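Local coordinates for putative adhesin (Parabacteroides distasonis, PDB 3LJY), which is a putative adhesin of unproven function, a predicted lipoprotein whose repetitive beta-solenoid may serve in attachment at the cell surface, at residues L132-S137 against M142-L147; I152-D155 against S161-I164; G172-V177 against A202-T207. All coordinates share one frame; numbering follows the deposited sequence.

All three interactions are buried and belong to the interior of one beta-solenoid, where strands of facing sheets turn their apolar side chains inward. Interactions 1 and 2 each join a strand to the next strand along the chain, on the facing side, and they lie close, with centres about 5 Å apart; strands 131-136 and 151-156 are neighbours in one sheet, strands 141-144 and 161-164 in another. Interaction 3 sits further along, its centre about 8 Å from that of interaction 2, and reaches diagonally over 24 intervening residues. Aliphatic and selenium or sulfur contacts make up the first two, whereas interaction 3 adds an aromatic ring and a water bridge.

Interaction 1. Residues L132-S137 against M142-L147; sequences LDLNVS and MVVNHL
L134 and selenomethionine M142 meet inside a parallel beta-solenoid, where a strand of one sheet faces the next strand across the core. The selenium is the centre of the contact: SE lies 3.8 Å from L134 CD2, with L134 CB almost as near. With M142 CG opposite the carbonyl carbon (chi1 -55°) and the chain extended beyond it, the side chain runs across to strand 132-136 and lays its shaft beside V136, the two passing in opposite directions with V136 CG1 3.7 Å from M142 CG. The terminal CE comes within 4.0 Å of the backbone N of N135. The other branch of L134 is used too, CD1 resting 3.9 Å from V144 CG2. At the far end L132 and L147 meet at an angle through their methyls, L132 CD2 being 3.6 Å from L147 CD1, which places the first residue of strand 147-149, in a third sheet, against the core. Further out, I162 packs against L134 and V136, while I152 touches L147. The corner leading to L147 is held by polar atoms: N145 ND2 hydrogen-bonds K124 O, and the H146 imidazole hydrogen-bonds T126 OG1 through ND1 and E148 OE2 through NE2.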
loop_
_atom_site.group_PDB
_atom_site.type_symbol
_atom_site.label_atom_id
_atom_site.label_comp_id
_atom_site.label_asym_id
_atom_site.label_seq_id
_atom_site.Cartn_x
_atom_site.Cartn_y
_atom_site.Cartn_z
ATOM N N LEU A 132 -4.693 -4.880 -8.927
ATOM C CA LEU A 132 -4.124 -4.251 -7.723
ATOM C C LEU A 132 -5.287 -3.666 -6.905
ATOM O O LEU A 132 -6.073 -2.879 -7.422
ATOM C CB LEU A 132 -3.086 -3.164 -8.063
ATOM C CG LEU A 132 -2.295 -2.582 -6.861
ATOM C CD1 LEU A 132 -1.544 -3.707 -6.115
ATOM C CD2 LEU A 132 -1.349 -1.456 -7.281
ATOM N N ASP A 133 -5.440 -4.118 -5.664
ATOM C CA ASP A 133 -6.556 -3.716 -4.813
ATOM C C ASP A 133 -5.969 -3.020 -3.590
ATOM O O ASP A 133 -5.302 -3.656 -2.787
ATOM C CB ASP A 133 -7.369 -4.946 -4.403
ATOM C CG ASP A 133 -8.521 -4.639 -3.401
ATOM O OD1 ASP A 133 -8.894 -3.459 -3.115
ATOM O OD2 ASP A 133 -9.096 -5.638 -2.910
ATOM N N LEU A 134 -6.183 -1.711 -3.475
ATOM C CA LEU A 134 -5.533 -0.884 -2.428
ATOM C C LEU A 134 -6.581 -0.349 -1.483
ATOM O O LEU A 134 -7.550 0.233 -1.931
ATOM C CB LEU A 134 -4.750 0.301 -3.035
ATOM C CG LEU A 134 -3.663 -0.050 -4.048
ATOM C CD1 LEU A 134 -2.862 1.153 -4.489
ATOM C CD2 LEU A 134 -2.760 -1.108 -3.476
ATOM N N ASN A 135 -6.370 -0.500 -0.179
ATOM C CA ASN A 135 -7.381 -0.150 0.819
ATOM C C ASN A 135 -6.774 0.617 2.039
ATOM O O ASN A 135 -6.372 -0.044 2.999
ATOM C CB ASN A 135 -8.102 -1.447 1.300
ATOM C CG ASN A 135 -8.519 -2.408 0.140
ATOM O OD1 ASN A 135 -7.735 -3.291 -0.315
ATOM N ND2 ASN A 135 -9.765 -2.267 -0.309
ATOM N N VAL A 136 -6.728 1.974 2.032
ATOM C CA VAL A 136 -6.146 2.759 3.138
ATOM C C VAL A 136 -7.196 3.197 4.122
ATOM O O VAL A 136 -8.283 3.554 3.751
ATOM C CB VAL A 136 -5.370 4.055 2.700
ATOM C CG1 VAL A 136 -4.425 3.777 1.622
ATOM C CG2 VAL A 136 -6.323 5.189 2.331
ATOM N N SER A 137 -6.871 3.181 5.396
ATOM C CA SER A 137 -7.722 3.808 6.418
ATOM C C SER A 137 -6.850 4.354 7.535
ATOM O O SER A 137 -5.620 4.324 7.446
ATOM C CB SER A 137 -8.717 2.799 6.933
ATOM O OG SER A 137 -8.157 1.926 7.880
HETATM N N MSE A 142 -0.234 5.408 0.718
HETATM C CA MSE A 142 0.448 4.581 -0.256
HETATM C C MSE A 142 0.953 5.419 -1.401
HETATM O O MSE A 142 0.270 6.352 -1.844
HETATM C CB MSE A 142 -0.485 3.546 -0.832
HETATM C CG MSE A 142 -1.108 2.721 0.231
HETATM SE SE MSE A 142 -1.779 1.052 -0.468
HETATM C CE MSE A 142 -2.693 0.443 1.111
ATOM N N VAL A 143 2.142 5.064 -1.892
ATOM C CA VAL A 143 2.706 5.624 -3.126
ATOM C C VAL A 143 3.078 4.498 -4.065
ATOM O O VAL A 143 3.864 3.648 -3.725
ATOM C CB VAL A 143 3.957 6.458 -2.871
ATOM C CG1 VAL A 143 4.448 6.987 -4.162
ATOM C CG2 VAL A 143 3.676 7.619 -1.873
ATOM N N VAL A 144 2.498 4.493 -5.262
ATOM C CA VAL A 144 2.781 3.483 -6.294
ATOM C C VAL A 144 3.411 4.191 -7.490
ATOM O O VAL A 144 2.743 5.013 -8.113
ATOM C CB VAL A 144 1.459 2.780 -6.741
ATOM C CG1 VAL A 144 1.707 1.716 -7.804
ATOM C CG2 VAL A 144 0.729 2.180 -5.536
ATOM N N ASN A 145 4.679 3.870 -7.810
ATOM C CA ASN A 145 5.415 4.565 -8.855
ATOM C C ASN A 145 4.910 4.210 -10.257
ATOM O O ASN A 145 4.779 5.088 -11.094
ATOM C CB ASN A 145 6.932 4.309 -8.749
ATOM C CG ASN A 145 7.585 4.994 -7.534
ATOM O OD1 ASN A 145 6.970 5.772 -6.807
ATOM N ND2 ASN A 145 8.853 4.663 -7.302
ATOM N N HIS A 146 4.650 2.933 -10.530
ATOM C CA HIS A 146 4.288 2.536 -11.880
ATOM C C HIS A 146 3.442 1.247 -11.892
ATOM O O HIS A 146 3.873 0.209 -11.420
ATOM C CB HIS A 146 5.565 2.430 -12.691
ATOM C CG HIS A 146 5.371 2.066 -14.138
ATOM N ND1 HIS A 146 6.363 1.464 -14.884
ATOM C CD2 HIS A 146 4.313 2.209 -14.970
ATOM C CE1 HIS A 146 5.921 1.260 -16.112
ATOM N NE2 HIS A 146 4.677 1.695 -16.187
ATOM N N LEU A 147 2.223 1.338 -12.409
ATOM C CA LEU A 147 1.299 0.199 -12.493
ATOM C C LEU A 147 0.954 -0.129 -13.962
ATOM O O LEU A 147 0.763 0.762 -14.777
ATOM C CB LEU A 147 0.010 0.509 -11.697
ATOM C CG LEU A 147 -1.054 -0.622 -11.651
ATOM C CD1 LEU A 147 -0.619 -1.804 -10.758
ATOM C CD2 LEU A 147 -2.424 -0.100 -11.268
#

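Interaction 2. Residues I152-D155 against S161-I164; sequences IECD and SITI
I152 and I164 face each other with different first torsions: I152 places CG1 opposite its own backbone N (chi1 174°), whereas I164 places CG1 opposite the carbonyl carbon (chi1 -50°). Each thereby sends its longer branch inward, and the two side chains meet tip to tip, with I152 CD1 3.8 Å from I164 CD1. The same methyl of I164 also serves C154, whose SG lies 4.2 Å away, so that one carbon spans two inward-pointing residues of strand 152-155. C154 SG in turn leans on the short branch of I162, 4.1 Å from CG2. The long branch of I162 reaches the same side of the cysteine nearer the backbone, where its CD1 stands 4.2 Å from C154 CB and 4.1 Å from D155 O. D155 therefore contributes backbone, its side chain starting away from the facing strand.

The two short strands run nearly antiparallel, at 154°, with their axes 8.6 Å apart at closest approach; that gap is filled mainly by side chains, with the backbone oxygen of D155 joining in. L187, from a loop, packs on both I152 and I164. On the outer side E153 OE2 forms salt bridges with K131 and K151, so charge is kept on the surface of the sheet and hydrocarbon within. Such a division, with stacked aliphatic residues filling a narrow core between parallel sheets, is characteristic of the beta-helix.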
loop_
_atom_site.group_PDB
_atom_site.type_symbol
_atom_site.label_atom_id
_atom_site.label_comp_id
_atom_site.label_asym_id
_atom_site.label_seq_id
_atom_site.Cartn_x
_atom_site.Cartn_y
_atom_site.Cartn_z
ATOM N N ILE A 152 -7.672 -1.812 -11.425
ATOM C CA ILE A 152 -7.231 -1.064 -10.236
ATOM C C ILE A 152 -8.453 -0.787 -9.353
ATOM O O ILE A 152 -9.509 -0.364 -9.835
ATOM C CB ILE A 152 -6.525 0.281 -10.606
ATOM C CG1 ILE A 152 -6.202 1.138 -9.339
ATOM C CG2 ILE A 152 -7.358 1.089 -11.587
ATOM C CD1 ILE A 152 -5.125 0.528 -8.411
ATOM N N GLU A 153 -8.325 -1.116 -8.078
ATOM C CA GLU A 153 -9.296 -0.754 -7.059
ATOM C C GLU A 153 -8.616 0.041 -5.950
ATOM O O GLU A 153 -7.597 -0.405 -5.429
ATOM C CB GLU A 153 -9.908 -2.000 -6.466
ATOM C CG GLU A 153 -10.940 -2.598 -7.350
ATOM C CD GLU A 153 -11.651 -3.774 -6.716
ATOM O OE1 GLU A 153 -11.718 -3.820 -5.450
ATOM O OE2 GLU A 153 -12.144 -4.649 -7.499
ATOM N N CYS A 154 -9.144 1.229 -5.664
ATOM C CA CYS A 154 -8.657 2.112 -4.607
ATOM C C CYS A 154 -9.741 2.535 -3.657
ATOM O O CYS A 154 -10.710 3.148 -4.069
ATOM C CB CYS A 154 -8.175 3.415 -5.179
ATOM S SG CYS A 154 -6.637 3.288 -5.908
ATOM N N ASP A 155 -9.518 2.300 -2.374
ATOM C CA ASP A 155 -10.465 2.642 -1.339
ATOM C C ASP A 155 -9.826 3.471 -0.268
ATOM O O ASP A 155 -8.988 2.963 0.433
ATOM C CB ASP A 155 -10.913 1.355 -0.654
ATOM C CG ASP A 155 -12.297 1.023 -0.952
ATOM O OD1 ASP A 155 -12.538 0.739 -2.150
ATOM O OD2 ASP A 155 -13.145 1.124 -0.002
ATOM N N SER A 161 -3.997 8.932 1.892
ATOM C CA SER A 161 -3.767 9.286 0.512
ATOM C C SER A 161 -3.254 8.063 -0.233
ATOM O O SER A 161 -2.486 7.281 0.311
ATOM C CB SER A 161 -2.690 10.378 0.534
ATOM O OG SER A 161 -2.502 11.079 -0.673
ATOM N N ILE A 162 -3.709 7.879 -1.463
ATOM C CA ILE A 162 -3.094 6.962 -2.379
ATOM C C ILE A 162 -2.573 7.772 -3.558
ATOM O O ILE A 162 -3.352 8.492 -4.177
ATOM C CB ILE A 162 -4.091 5.863 -2.862
ATOM C CG1 ILE A 162 -4.447 4.907 -1.684
ATOM C CG2 ILE A 162 -3.513 5.101 -4.007
ATOM C CD1 ILE A 162 -5.732 4.067 -1.864
ATOM N N THR A 163 -1.261 7.656 -3.870
ATOM C CA THR A 163 -0.679 8.241 -5.098
ATOM C C THR A 163 -0.304 7.139 -6.080
ATOM O O THR A 163 0.300 6.172 -5.684
ATOM C CB THR A 163 0.556 9.092 -4.780
ATOM O OG1 THR A 163 0.191 10.154 -3.901
ATOM C CG2 THR A 163 1.173 9.673 -6.051
ATOM N N ILE A 164 -0.714 7.253 -7.335
ATOM C CA ILE A 164 -0.245 6.364 -8.394
ATOM C C ILE A 164 0.280 7.270 -9.500
ATOM O O ILE A 164 -0.499 8.019 -10.117
ATOM C CB ILE A 164 -1.324 5.404 -8.989
ATOM C CG1 ILE A 164 -2.083 4.645 -7.892
ATOM C CG2 ILE A 164 -0.654 4.398 -9.962
ATOM C CD1 ILE A 164 -3.253 3.821 -8.416
#

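Interaction 3. Residues G172-V177 against A202-T207; sequences GDYSIV and AEVHAT
Y174 buries the largest surface of this contact, followed by A202 and I176. The tyrosine does not offer its ring face to the facing strand. One edge of the ring, formed by CD2 and CE2, abuts V204, whose CG1 lies close to the ring plane, 3.5 Å from Y174 CE2 and 3.6 Å from CD2. Side chains of tyrosine and valine start from facing strands and slide past one another in opposite directions. The tyrosine chi1 of -60° directs the ring opposite its carbonyl carbon, and a chi2 of -12° turns its CD2-CE2 edge to V204.

At the end of the ring the phenol meets water 1, also in the ring plane. Y174 OH donates to it at 2.6 Å, and the backbone N of H205 donates to it at 3.1 Å. The water thus links the two segments and gives a buried hydroxyl a partner in an otherwise apolar setting.

Two residues further along its strand, I176 reaches over with an extended side chain, and its CD1 touches A202, lying as close to the backbone N (3.9 Å) as to the single methyl CB (4.0 Å). L192 packs against both Y174 and V204, while I152 and C154 of the preceding strand in its sheet also touch the tyrosine.

Strand 201-206 pairs with 181-184, and strand 172-176 with 192-196, so the contact runs diagonally between successive levels of the stack. Interior packing of this kind, between strands of facing parallel sheets on successive coils, is characteristic of a parallel beta-solenoid, consistent with the pectate-lyase-like clan of this adhesin head domain.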
loop_
_atom_site.group_PDB
_atom_site.type_symbol
_atom_site.label_atom_id
_atom_site.label_comp_id
_atom_site.label_asym_id
_atom_site.label_seq_id
_atom_site.Cartn_x
_atom_site.Cartn_y
_atom_site.Cartn_z
ATOM N N GLY A 172 -11.070 0.683 -13.649
ATOM C CA GLY A 172 -10.787 1.228 -12.325
ATOM C C GLY A 172 -12.029 1.538 -11.537
ATOM O O GLY A 172 -12.971 1.997 -12.096
ATOM N N ASP A 173 -11.993 1.255 -10.235
ATOM C CA ASP A 173 -13.038 1.619 -9.281
ATOM C C ASP A 173 -12.357 2.351 -8.127
ATOM O O ASP A 173 -11.635 1.728 -7.343
ATOM C CB ASP A 173 -13.762 0.361 -8.744
ATOM C CG ASP A 173 -14.794 -0.218 -9.728
ATOM O OD1 ASP A 173 -15.363 0.544 -10.533
ATOM O OD2 ASP A 173 -15.040 -1.449 -9.688
ATOM N N TYR A 174 -12.562 3.667 -8.029
ATOM C CA TYR A 174 -11.986 4.452 -6.947
ATOM C C TYR A 174 -13.086 4.887 -5.992
ATOM O O TYR A 174 -14.133 5.317 -6.409
ATOM C CB TYR A 174 -11.312 5.722 -7.456
ATOM C CG TYR A 174 -10.155 5.636 -8.429
ATOM C CD1 TYR A 174 -9.487 4.444 -8.720
ATOM C CD2 TYR A 174 -9.708 6.804 -9.043
ATOM C CE1 TYR A 174 -8.390 4.424 -9.649
ATOM C CE2 TYR A 174 -8.654 6.802 -9.942
ATOM C CZ TYR A 174 -7.989 5.621 -10.242
ATOM O OH TYR A 174 -6.970 5.707 -11.155
ATOM N N SER A 175 -12.813 4.836 -4.700
ATOM C CA SER A 175 -13.787 5.218 -3.678
ATOM C C SER A 175 -13.122 6.015 -2.565
ATOM O O SER A 175 -12.119 5.577 -2.009
ATOM C CB SER A 175 -14.423 3.957 -3.107
ATOM O OG SER A 175 -15.563 4.270 -2.349
ATOM N N ILE A 176 -13.654 7.199 -2.255
ATOM C CA ILE A 176 -13.199 7.968 -1.087
ATOM C C ILE A 176 -14.401 8.247 -0.182
ATOM O O ILE A 176 -15.354 8.921 -0.593
ATOM C CB ILE A 176 -12.497 9.325 -1.435
ATOM C CG1 ILE A 176 -11.338 9.153 -2.429
ATOM C CG2 ILE A 176 -12.041 10.020 -0.131
ATOM C CD1 ILE A 176 -10.613 10.498 -2.898
ATOM N N VAL A 177 -14.353 7.696 1.031
ATOM C CA VAL A 177 -15.428 7.816 2.014
ATOM C C VAL A 177 -15.034 8.798 3.123
ATOM O O VAL A 177 -15.889 9.428 3.773
ATOM C CB VAL A 177 -15.813 6.443 2.595
ATOM C CG1 VAL A 177 -16.791 6.581 3.797
ATOM C CG2 VAL A 177 -16.447 5.594 1.516
ATOM N N ALA A 202 -10.394 13.395 -5.491
ATOM C CA ALA A 202 -9.845 12.390 -6.433
ATOM C C ALA A 202 -9.384 13.116 -7.677
ATOM O O ALA A 202 -10.185 13.791 -8.323
ATOM C CB ALA A 202 -10.856 11.293 -6.819
ATOM N N GLU A 203 -8.088 13.000 -7.956
ATOM C CA GLU A 203 -7.461 13.414 -9.223
ATOM C C GLU A 203 -7.238 12.198 -10.089
ATOM O O GLU A 203 -6.494 11.290 -9.718
ATOM C CB GLU A 203 -6.111 14.065 -8.970
ATOM C CG GLU A 203 -6.167 15.289 -8.112
ATOM C CD GLU A 203 -4.809 15.937 -7.911
ATOM O OE1 GLU A 203 -3.728 15.231 -7.917
ATOM O OE2 GLU A 203 -4.846 17.187 -7.726
ATOM N N VAL A 204 -7.869 12.174 -11.244
ATOM C CA VAL A 204 -7.954 10.951 -12.056
ATOM C C VAL A 204 -7.678 11.228 -13.539
ATOM O O VAL A 204 -7.646 12.373 -13.990
ATOM C CB VAL A 204 -9.349 10.245 -11.843
ATOM C CG1 VAL A 204 -9.674 10.132 -10.347
ATOM C CG2 VAL A 204 -10.502 10.979 -12.562
ATOM N N HIS A 205 -7.456 10.163 -14.296
ATOM C CA HIS A 205 -7.276 10.244 -15.739
ATOM C C HIS A 205 -8.067 9.106 -16.417
ATOM O O HIS A 205 -7.734 7.943 -16.304
ATOM C CB HIS A 205 -5.777 10.237 -16.087
ATOM C CG HIS A 205 -5.500 10.314 -17.555
ATOM N ND1 HIS A 205 -4.292 9.956 -18.105
ATOM C CD2 HIS A 205 -6.291 10.680 -18.589
ATOM C CE1 HIS A 205 -4.347 10.108 -19.416
ATOM N NE2 HIS A 205 -5.550 10.544 -19.735
ATOM N N ALA A 206 -9.165 9.461 -17.071
ATOM C CA ALA A 206 -10.005 8.503 -17.822
ATOM C C ALA A 206 -9.779 8.773 -19.305
ATOM O O ALA A 206 -9.679 9.927 -19.705
ATOM C CB ALA A 206 -11.495 8.642 -17.446
ATOM N N THR A 207 -9.667 7.725 -20.111
ATOM C CA THR A 207 -9.328 7.894 -21.529
ATOM C C THR A 207 -10.439 7.412 -22.466
ATOM O O THR A 207 -10.272 7.405 -23.675
ATOM C CB THR A 207 -7.974 7.206 -21.910
ATOM O OG1 THR A 207 -8.029 5.828 -21.569
ATOM C CG2 THR A 207 -6.785 7.853 -21.197
HETATM O O HOH W 1 -6.423 7.654 -12.754
#